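Local coordinates for PfhB2 (Pasteurella multocida, PDB 6U8T), which is the YopT-type cysteine protease domain of a bacterial toxin, cutting peptide bonds, probably in host proteins, at the interface of chains A and B. Residues are numbered along the deposited sequence; one frame, centred on the assembly and turned at random. Chains: chain A/B, PfhB2.

About 21 Å separates the centres of the C-alpha atoms of contact 1 and contact 2. They share no residue, yet both join strands of the two copies antiparallel by reciprocal backbone bonds. Contact 1 pairs strand 122-127 of chain A with strand 212-219 of chain B; contact 2 pairs strand 147-155 of chain A with strand 160-168 of chain B and adds helix 20-49 of chain A. With their two-fold twins they tie strands of one copy to the other. Such mixing suggests exchanged segments in the deposited dimer, although the structure alone does not show that this is the form the toxin takes in solution.

Contact 1: the interface of chains A and B. Residues chain A 125-128; chain B 210-213.
The amide N of A:Val127 donates to the carbonyl O of B:Arg212 at 2.7 Å, with 160° at the hydrogen. Its mate runs back from B:Arg212 N to A:Val127 O at 2.9 Å, and here the donor lies in the carbonyl plane. The pair closes a small antiparallel ring between the chains, and the neighbouring bridge of A:Thr126 with B:Phe213 carries the same register on.

The side chains sort themselves onto the two faces of this ladder. On one face B:Lys211 crosses A:Thr126 at about a right angle. The lysine bends at chi2 (-52°) and is extended beyond it, which lays its methylenes over the threonine methyl: CD comes to 3.5 Å from A:Thr126 CG2, and CB to 3.6 Å from the same methyl. The hydroxyl OG1 of A:Thr126 also faces this chain, 3.5 Å from B:Lys211 CB. Further out, the lysine amine NZ reaches toward A:Ser128 OG but stops at 3.9 Å, too long for a hydrogen bond.

The other face carries A:Val127 and B:Arg212, again crossing nearly square. The valine branch CG2 does the touching, 4.0 Å from B:Arg212 CB; it is placed between its own backbone N and carbonyl carbon, while CG1 stands beside the N. This is a light contact next to the lysine-threonine one, and the backbone pair supplies the polar hold.

In the fold, the site joins the end of strand 122-127 in chain A to the start of strand 212-219 in chain B, where A:Ser128 and B:Lys211 already belong to loops.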
# COMPACT_ATOMS: atom_id res chain seq x y z
N GLY A 125 10.66 13.08 -8.11
CA GLY A 125 9.53 13.94 -7.76
C GLY A 125 8.50 13.17 -6.95
O GLY A 125 8.81 12.07 -6.48
N THR A 126 7.33 13.78 -6.82
CA THR A 126 6.21 13.32 -5.98
C THR A 126 4.95 13.29 -6.86
O THR A 126 4.82 14.21 -7.68
CB THR A 126 6.19 14.26 -4.77
OG1 THR A 126 6.56 13.49 -3.62
CG2 THR A 126 4.87 14.97 -4.57
N VAL A 127 4.06 12.32 -6.67
CA VAL A 127 2.67 12.36 -7.23
C VAL A 127 1.68 12.33 -6.06
O VAL A 127 2.10 11.97 -4.96
CB VAL A 127 2.40 11.19 -8.18
CG1 VAL A 127 3.26 11.25 -9.43
CG2 VAL A 127 2.56 9.84 -7.50
N SER A 128 0.42 12.65 -6.33
CA SER A 128 -0.69 12.47 -5.35
C SER A 128 -1.98 12.18 -6.11
O SER A 128 -1.97 12.31 -7.35
CB SER A 128 -0.82 13.68 -4.45
OG SER A 128 -1.17 14.84 -5.21
N GLY B 210 -1.52 12.32 0.11
CA GLY B 210 -0.20 11.73 0.40
C GLY B 210 0.67 11.79 -0.83
O GLY B 210 0.19 11.41 -1.91
N LYS B 211 1.90 12.26 -0.65
CA LYS B 211 2.92 12.33 -1.72
C LYS B 211 3.58 10.95 -1.85
O LYS B 211 3.88 10.34 -0.80
CB LYS B 211 3.92 13.44 -1.40
CG LYS B 211 3.29 14.80 -1.13
CD LYS B 211 2.33 15.26 -2.21
CE LYS B 211 2.14 16.76 -2.23
NZ LYS B 211 1.50 17.18 -3.49
N ARG B 212 3.71 10.45 -3.08
CA ARG B 212 4.38 9.17 -3.38
C ARG B 212 5.49 9.49 -4.37
O ARG B 212 5.32 10.43 -5.16
CB ARG B 212 3.37 8.16 -3.94
CG ARG B 212 2.23 7.84 -2.99
CD ARG B 212 1.41 6.68 -3.48
NE ARG B 212 0.66 7.04 -4.68
CZ ARG B 212 -0.43 7.81 -4.69
NH1 ARG B 212 -0.92 8.34 -3.58
NH2 ARG B 212 -1.01 8.08 -5.84
N PHE B 213 6.59 8.75 -4.31
CA PHE B 213 7.80 8.98 -5.14
C PHE B 213 7.55 8.48 -6.56
O PHE B 213 6.81 7.51 -6.79
CB PHE B 213 9.01 8.29 -4.52
CG PHE B 213 9.41 8.85 -3.17
CD1 PHE B 213 9.57 10.21 -2.99
CD2 PHE B 213 9.62 8.00 -2.09
CE1 PHE B 213 9.97 10.72 -1.75
CE2 PHE B 213 10.02 8.51 -0.87
CZ PHE B 213 10.18 9.87 -0.70

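Contact 2: the interface of chains A and B. Residues chain A 45, 49, 148-150; chain B 164-166, 173, 175.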
# COMPACT_ATOMS: atom_id res chain seq x y z
N TRP A 45 10.68 -3.12 -23.92
CA TRP A 45 9.97 -2.12 -24.76
C TRP A 45 10.92 -0.97 -25.12
O TRP A 45 10.97 -0.58 -26.29
CB TRP A 45 8.74 -1.60 -24.03
CG TRP A 45 7.84 -0.71 -24.83
CD1 TRP A 45 6.81 -1.10 -25.64
CD2 TRP A 45 7.86 0.73 -24.89
NE1 TRP A 45 6.19 -0.01 -26.18
CE2 TRP A 45 6.80 1.12 -25.72
CE3 TRP A 45 8.68 1.72 -24.33
CZ2 TRP A 45 6.52 2.46 -26.00
CZ3 TRP A 45 8.41 3.04 -24.61
CH2 TRP A 45 7.35 3.40 -25.44
N LYS A 49 12.24 -0.02 -28.95
CA LYS A 49 11.90 1.26 -29.62
C LYS A 49 13.18 2.01 -30.04
O LYS A 49 13.13 2.68 -31.07
CB LYS A 49 11.07 2.15 -28.70
CG LYS A 49 9.67 1.64 -28.42
CD LYS A 49 8.77 1.40 -29.62
CE LYS A 49 7.86 2.57 -29.95
NZ LYS A 49 6.47 2.16 -30.23
N GLY A 148 13.03 11.51 -26.88
CA GLY A 148 13.52 10.80 -25.68
C GLY A 148 12.67 9.59 -25.33
O GLY A 148 11.44 9.67 -25.47
N ALA A 149 13.31 8.52 -24.85
CA ALA A 149 12.67 7.37 -24.19
C ALA A 149 12.75 7.56 -22.66
O ALA A 149 13.76 8.10 -22.19
CB ALA A 149 13.36 6.10 -24.63
N LYS A 150 11.72 7.14 -21.93
CA LYS A 150 11.63 7.26 -20.45
C LYS A 150 11.22 5.92 -19.85
O LYS A 150 10.29 5.26 -20.38
CB LYS A 150 10.63 8.34 -20.06
CG LYS A 150 11.03 9.76 -20.43
CD LYS A 150 10.54 10.19 -21.80
CE LYS A 150 11.07 11.54 -22.26
NZ LYS A 150 11.30 12.48 -21.13
N SER B 164 6.51 3.29 -19.25
CA SER B 164 7.53 3.88 -20.13
C SER B 164 6.87 4.77 -21.18
O SER B 164 5.67 4.74 -21.35
CB SER B 164 8.39 2.81 -20.74
OG SER B 164 7.61 1.84 -21.39
N ALA B 165 7.68 5.61 -21.82
CA ALA B 165 7.23 6.57 -22.83
C ALA B 165 8.33 6.75 -23.87
O ALA B 165 9.50 6.51 -23.54
CB ALA B 165 6.87 7.86 -22.14
N LEU B 166 7.93 7.09 -25.09
CA LEU B 166 8.80 7.61 -26.17
C LEU B 166 8.16 8.91 -26.65
O LEU B 166 6.96 8.92 -26.99
CB LEU B 166 8.88 6.56 -27.28
CG LEU B 166 9.63 6.97 -28.54
CD1 LEU B 166 11.13 7.03 -28.28
CD2 LEU B 166 9.30 6.03 -29.69
N VAL B 173 4.26 8.30 -27.21
CA VAL B 173 3.88 6.87 -27.07
C VAL B 173 4.02 6.52 -25.60
O VAL B 173 5.10 6.70 -25.06
CB VAL B 173 4.72 5.96 -27.98
CG1 VAL B 173 4.24 4.53 -27.91
CG2 VAL B 173 4.69 6.44 -29.42
N PHE B 175 3.44 3.49 -22.61
CA PHE B 175 3.32 2.02 -22.47
C PHE B 175 3.20 1.66 -21.00
O PHE B 175 4.08 2.04 -20.20
CB PHE B 175 4.49 1.29 -23.15
CG PHE B 175 4.48 -0.19 -22.91
CD1 PHE B 175 3.59 -1.02 -23.58
CD2 PHE B 175 5.33 -0.76 -21.97
CE1 PHE B 175 3.56 -2.38 -23.33
CE2 PHE B 175 5.30 -2.13 -21.73
CZ PHE B 175 4.43 -2.94 -22.42
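A:Trp45, on helix 20-49, lays its indole flat on B:Phe175. The five-membered ring and the phenyl ring stack with centroids 4.2 Å apart and planes only 8° from parallel, the two side chains sliding past each other in opposite directions. The phenylalanine CB takes part too: it sits over the indole's six-membered ring, 3.5 Å from A:Trp45 CE2, as a CH-pi contact. With CG anti to the backbone N (chi1 -173°), the tryptophan swings away from the helix and into the partner's sheet. Its opposite face is covered from within its own chain by A:Lys49 CG, one helical turn on, so the indole is held flat between the two.

The rim of the indole meets strand 160-168 of chain B. B:Ala165 O and B:Leu166 N lie at the edge, in plane, and B:Val173 CG1 closes in there as well, 3.6 Å from A:Trp45 CZ2.

B:Leu166 fits between the helix and the paired strand. Its CB comes to 4.0 Å from A:Trp45 CH2, while the branch CD2 touches A:Lys49 CE at 3.8 Å and CD1 turns to A:Gly148. The lysine contributes carbon here: bends at chi2 and chi3 fold its carbons over the indole and toward the leucine.

Helix 20-49 also carries the probable nucleophilic cysteine of the family, and strand 160-168 the probable catalytic histidine. Beneath, strand 147-155 of A pairs antiparallel with strand 160-168 of B. A:Lys150 N gives its hydrogen to B:Ala165 O at 2.8 Å, and B:Ala165 N returns one to A:Lys150 O at 3.0 Å.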